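Local coordinates for p800 reaction center core protein (Heliobacterium modesticaldum, PDB 5V8K), which forms the core of a homodimeric photosynthetic reaction center, holding bacteriochlorophyll g pigments in the membrane and binding a 4Fe-4S cluster, at residues G374-A386 / P454-S466. Residues are numbered along the deposited sequence; the frame is centred on the assembly and turned at random.
Sequences GSISEFVAAHAIA and PAWFYIDGCWMGS. With CA (calcium ion), chain B; GBF (Bacteriochlorophyll g), chain Z.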
# COMPACT_ATOMS: atom_id res chain seq x y z
N GLY A 374 -2.30 19.58 28.35
CA GLY A 374 -2.50 19.06 27.01
C GLY A 374 -3.79 19.51 26.36
O GLY A 374 -4.71 20.02 26.97
N SER A 375 -3.86 19.28 25.06
CA SER A 375 -5.02 19.66 24.27
C SER A 375 -5.62 18.39 23.64
O SER A 375 -5.18 17.27 23.91
CB SER A 375 -4.60 20.65 23.19
OG SER A 375 -3.86 19.95 22.20
N ILE A 376 -6.58 18.59 22.73
CA ILE A 376 -7.16 17.47 21.99
C ILE A 376 -6.07 16.72 21.24
O ILE A 376 -6.21 15.51 21.00
CB ILE A 376 -8.29 17.97 21.06
CG1 ILE A 376 -8.95 16.81 20.29
CG2 ILE A 376 -7.82 18.98 20.07
CD1 ILE A 376 -9.77 15.91 21.21
N SER A 377 -4.98 17.41 20.88
CA SER A 377 -3.88 16.75 20.15
C SER A 377 -3.24 15.67 21.01
O SER A 377 -3.06 14.54 20.55
CB SER A 377 -2.81 17.77 19.72
OG SER A 377 -1.77 17.16 18.94
N GLU A 378 -2.88 15.99 22.24
CA GLU A 378 -2.39 14.98 23.18
C GLU A 378 -3.45 13.92 23.52
O GLU A 378 -3.13 12.73 23.60
CB GLU A 378 -1.91 15.64 24.48
CG GLU A 378 -0.55 16.23 24.41
CD GLU A 378 -0.48 17.59 23.71
OE1 GLU A 378 -1.53 18.31 23.66
OE2 GLU A 378 0.64 17.92 23.23
N PHE A 379 -4.70 14.32 23.78
CA PHE A 379 -5.72 13.32 24.11
C PHE A 379 -5.85 12.27 23.00
O PHE A 379 -5.74 11.07 23.27
CB PHE A 379 -7.07 13.99 24.39
CG PHE A 379 -8.19 13.00 24.75
CD1 PHE A 379 -8.40 12.63 26.06
CD2 PHE A 379 -8.98 12.44 23.77
CE1 PHE A 379 -9.41 11.72 26.41
CE2 PHE A 379 -10.01 11.53 24.09
CZ PHE A 379 -10.21 11.16 25.42
N VAL A 380 -6.02 12.72 21.75
CA VAL A 380 -6.14 11.77 20.64
C VAL A 380 -4.85 10.97 20.46
O VAL A 380 -4.88 9.74 20.29
CB VAL A 380 -6.54 12.51 19.35
CG1 VAL A 380 -6.47 11.58 18.10
CG2 VAL A 380 -7.91 13.10 19.51
N ALA A 381 -3.69 11.65 20.47
CA ALA A 381 -2.45 10.95 20.15
C ALA A 381 -2.14 9.88 21.19
O ALA A 381 -1.73 8.77 20.86
CB ALA A 381 -1.29 11.95 20.06
N ALA A 382 -2.34 10.21 22.46
CA ALA A 382 -2.05 9.24 23.51
C ALA A 382 -3.02 8.05 23.47
O ALA A 382 -2.60 6.90 23.68
CB ALA A 382 -2.09 9.94 24.86
N HIS A 383 -4.29 8.28 23.17
CA HIS A 383 -5.19 7.13 23.05
C HIS A 383 -4.92 6.33 21.78
O HIS A 383 -5.16 5.12 21.77
CB HIS A 383 -6.64 7.58 23.13
CG HIS A 383 -7.02 7.99 24.50
ND1 HIS A 383 -6.77 9.25 24.99
CD2 HIS A 383 -7.58 7.30 25.51
CE1 HIS A 383 -7.17 9.33 26.24
NE2 HIS A 383 -7.71 8.16 26.57
N ALA A 384 -4.41 6.95 20.72
CA ALA A 384 -4.10 6.18 19.53
C ALA A 384 -2.86 5.30 19.75
O ALA A 384 -2.80 4.16 19.28
CB ALA A 384 -3.90 7.12 18.34
N ILE A 385 -1.88 5.82 20.47
CA ILE A 385 -0.67 5.08 20.81
C ILE A 385 -0.97 3.98 21.83
O ILE A 385 -0.52 2.84 21.68
CB ILE A 385 0.39 6.07 21.33
CG1 ILE A 385 0.79 6.98 20.19
CG2 ILE A 385 1.61 5.36 21.93
CD1 ILE A 385 1.58 8.19 20.64
N ALA A 386 -1.65 4.31 22.91
CA ALA A 386 -2.11 3.28 23.84
C ALA A 386 -2.88 2.17 23.12
O ALA A 386 -2.63 0.98 23.32
CB ALA A 386 -2.97 3.91 24.92
N PRO A 454 1.80 7.00 14.81
CA PRO A 454 1.25 8.10 15.62
C PRO A 454 2.27 8.72 16.57
O PRO A 454 2.20 9.92 16.86
CB PRO A 454 0.11 7.43 16.40
CG PRO A 454 -0.05 6.13 15.83
CD PRO A 454 1.10 5.72 15.10
N ALA A 455 3.14 7.91 17.16
CA ALA A 455 4.17 8.44 18.04
C ALA A 455 5.07 9.40 17.27
O ALA A 455 5.34 10.51 17.73
CB ALA A 455 4.98 7.31 18.64
N TRP A 456 5.48 9.02 16.06
CA TRP A 456 6.34 9.89 15.27
C TRP A 456 5.62 11.17 14.87
O TRP A 456 6.17 12.28 15.03
CB TRP A 456 6.86 9.15 14.02
CG TRP A 456 7.57 10.17 13.15
CD1 TRP A 456 7.10 10.69 12.00
CD2 TRP A 456 8.80 10.85 13.43
NE1 TRP A 456 7.96 11.67 11.53
CE2 TRP A 456 9.01 11.79 12.40
CE3 TRP A 456 9.73 10.78 14.47
CZ2 TRP A 456 10.14 12.64 12.36
CZ3 TRP A 456 10.85 11.63 14.43
CH2 TRP A 456 11.05 12.53 13.38
N PHE A 457 4.41 11.05 14.34
CA PHE A 457 3.65 12.24 13.96
C PHE A 457 3.49 13.17 15.15
O PHE A 457 3.68 14.38 15.02
CB PHE A 457 2.31 11.85 13.36
CG PHE A 457 2.42 11.13 12.02
CD1 PHE A 457 3.28 11.57 11.03
CD2 PHE A 457 1.67 9.98 11.79
CE1 PHE A 457 3.37 10.86 9.82
CE2 PHE A 457 1.74 9.32 10.61
CZ PHE A 457 2.60 9.74 9.63
N TYR A 458 3.23 12.63 16.34
CA TYR A 458 3.13 13.49 17.52
C TYR A 458 4.45 14.18 17.82
O TYR A 458 4.51 15.40 18.03
CB TYR A 458 2.65 12.68 18.72
CG TYR A 458 2.64 13.50 19.97
CD1 TYR A 458 1.58 14.34 20.25
CD2 TYR A 458 3.66 13.42 20.89
CE1 TYR A 458 1.57 15.13 21.39
CE2 TYR A 458 3.65 14.18 22.04
CZ TYR A 458 2.61 15.06 22.28
OH TYR A 458 2.57 15.85 23.43
N ILE A 459 5.54 13.40 17.87
CA ILE A 459 6.83 13.93 18.29
C ILE A 459 7.32 15.00 17.32
O ILE A 459 7.95 15.97 17.72
CB ILE A 459 7.82 12.75 18.43
CG1 ILE A 459 7.56 12.03 19.76
CG2 ILE A 459 9.29 13.21 18.33
CD1 ILE A 459 8.24 10.66 19.84
N ASP A 460 7.03 14.85 16.04
CA ASP A 460 7.43 15.84 15.07
C ASP A 460 6.48 17.03 14.99
O ASP A 460 6.58 17.78 14.03
CB ASP A 460 7.56 15.23 13.68
CG ASP A 460 8.79 15.77 12.91
OD1 ASP A 460 9.76 16.19 13.55
OD2 ASP A 460 8.74 15.78 11.67
N GLY A 461 5.56 17.21 15.93
CA GLY A 461 4.76 18.42 15.95
C GLY A 461 3.53 18.46 15.06
O GLY A 461 3.00 19.54 14.82
N CYS A 462 3.07 17.32 14.53
CA CYS A 462 1.75 17.26 13.90
C CYS A 462 0.64 17.64 14.88
O CYS A 462 0.69 17.32 16.07
CB CYS A 462 1.43 15.87 13.37
SG CYS A 462 2.31 15.44 11.94
N TRP A 463 -0.38 18.31 14.35
CA TRP A 463 -1.65 18.43 15.05
C TRP A 463 -2.34 17.07 15.04
O TRP A 463 -2.62 16.49 13.98
CB TRP A 463 -2.52 19.49 14.37
CG TRP A 463 -3.88 19.69 15.00
CD1 TRP A 463 -5.10 19.33 14.48
CD2 TRP A 463 -4.15 20.29 16.26
NE1 TRP A 463 -6.10 19.71 15.33
CE2 TRP A 463 -5.55 20.30 16.43
CE3 TRP A 463 -3.35 20.85 17.25
CZ2 TRP A 463 -6.15 20.82 17.55
CZ3 TRP A 463 -3.94 21.37 18.35
CH2 TRP A 463 -5.34 21.36 18.50
N MET A 464 -2.57 16.50 16.22
CA MET A 464 -3.13 15.16 16.29
C MET A 464 -4.62 15.18 16.65
O MET A 464 -5.21 14.13 16.90
CB MET A 464 -2.29 14.33 17.26
CG MET A 464 -0.80 14.16 16.81
SD MET A 464 -0.60 13.30 15.23
CE MET A 464 -0.91 11.63 15.74
N GLY A 465 -5.24 16.35 16.63
CA GLY A 465 -6.68 16.43 16.75
C GLY A 465 -7.45 16.09 15.49
O GLY A 465 -8.67 15.90 15.57
N SER A 466 -6.75 15.92 14.37
CA SER A 466 -7.35 15.86 13.05
C SER A 466 -6.31 15.23 12.13
O SER A 466 -5.11 15.31 12.41
CB SER A 466 -7.77 17.26 12.58
OG SER A 466 -8.25 17.24 11.24
CA CA B . 10.48 16.51 10.15
MG GBF Z . -7.60 7.04 28.75
CHA GBF Z . -5.40 9.54 29.74
CHB GBF Z . -5.11 5.03 28.06
CHC GBF Z . -10.02 4.59 28.35
CHD GBF Z . -10.23 9.23 29.87
NA GBF Z . -5.66 7.24 28.85
C1A GBF Z . -4.86 8.20 29.34
C2A GBF Z . -3.43 8.12 28.91
C3A GBF Z . -3.37 6.63 28.64
C4A GBF Z . -4.81 6.28 28.48
CMA GBF Z . -2.54 6.35 27.38
CAA GBF Z . -2.35 8.57 29.90
CBA GBF Z . -2.62 8.04 31.31
CGA GBF Z . -1.71 8.72 32.30
O1A GBF Z . -1.53 9.92 32.29
O2A GBF Z . -1.26 7.97 33.46
NB GBF Z . -7.56 5.07 28.23
C1B GBF Z . -6.44 4.38 27.99
C2B GBF Z . -6.76 3.06 27.72
C3B GBF Z . -8.15 2.97 27.83
C4B GBF Z . -8.60 4.26 28.14
CMB GBF Z . -5.73 2.00 27.42
CAB GBF Z . -9.05 1.80 27.67
CBB GBF Z . -8.70 0.55 27.56
NC GBF Z . -9.60 6.95 29.07
C1C GBF Z . -10.41 5.93 28.83
C2C GBF Z . -11.89 5.96 28.94
C3C GBF Z . -11.80 7.33 29.42
C4C GBF Z . -10.53 7.87 29.45
CMC GBF Z . -12.41 5.91 27.51
CAC GBF Z . -12.99 8.14 29.79
CBC GBF Z . -14.39 7.56 29.75
ND GBF Z . -7.87 8.81 29.66
C1D GBF Z . -8.84 9.66 29.95
C2D GBF Z . -8.57 11.18 30.38
C3D GBF Z . -7.21 10.94 30.22
C4D GBF Z . -6.79 9.64 29.84
CMD GBF Z . -9.44 12.35 30.74
CAD GBF Z . -5.97 11.76 30.29
OBD GBF Z . -5.69 12.92 30.74
CBD GBF Z . -4.81 10.88 29.97
CGD GBF Z . -4.12 11.36 28.73
O1D GBF Z . -4.67 11.47 27.66
O2D GBF Z . -2.74 11.73 28.80
CED GBF Z . -2.20 12.33 27.62
C1 GBF Z . -0.71 8.68 34.56
C2 GBF Z . 0.18 7.78 35.40
C3 GBF Z . -0.29 7.00 36.38
C4 GBF Z . -1.75 6.97 36.73
C5 GBF Z . 0.66 6.14 37.16
O HOH W 1 11.93 16.33 12.20
O HOH W 2 9.91 18.60 11.07
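Ser-377 and Glu-378, in the first turn of helix 376-401, meet Met-464 and Tyr-458 in a buried, near-antiparallel packing against the C-terminal end of helix 449-459 and the loop after it. The short axes run at 155° and come within 9.7 Å. Ser-377 OG accepts the backbone N-H of Met-464 at 2.9 Å. OG stands anti to the backbone N (chi1 -176°), which turns it to the loop, while Ser-377 CB sits over one face of the Trp-463 ring, toward the rim. Ile-376 CG2 meets Trp-463 CZ2 at 3.5 Å. Tyr-458 OH donates to Glu-378 OE2 at 2.8 Å on the anti lone pair. The carboxylate lies at the ring edge, its plane 89° from the ring. A bend at chi2 folds Glu-378 back, and its OE1 takes the N-H of Ser-375 at 2.9 Å. Ser-375 OG in turn accepts from Ser-377 N, completing a capping box. Replacing Glu-378 by alanine removes both oxygens and is likely to leave the Tyr-458 hydroxyl without this acceptor and the Ser-375 N-H without its capping-box partner. Ala-381 CB fills the space between Tyr-458 CD1 and Met-464 CB, and Ile-385 CD1 lies 3.7 Å from Ala-455 CA. On another side of helix 376-401, His-383 NE2 binds a bacteriochlorophyll magnesium. Just before Gly-461, the C-prime residue of the helix-ending Schellman motif, Asp-460 OD2 binds calcium with Gln-509 and Leu-597. The contact thus joins a pigment-bearing helix to a calcium-binding helix end, and two hydrogen bonds tie together an otherwise largely apolar interface.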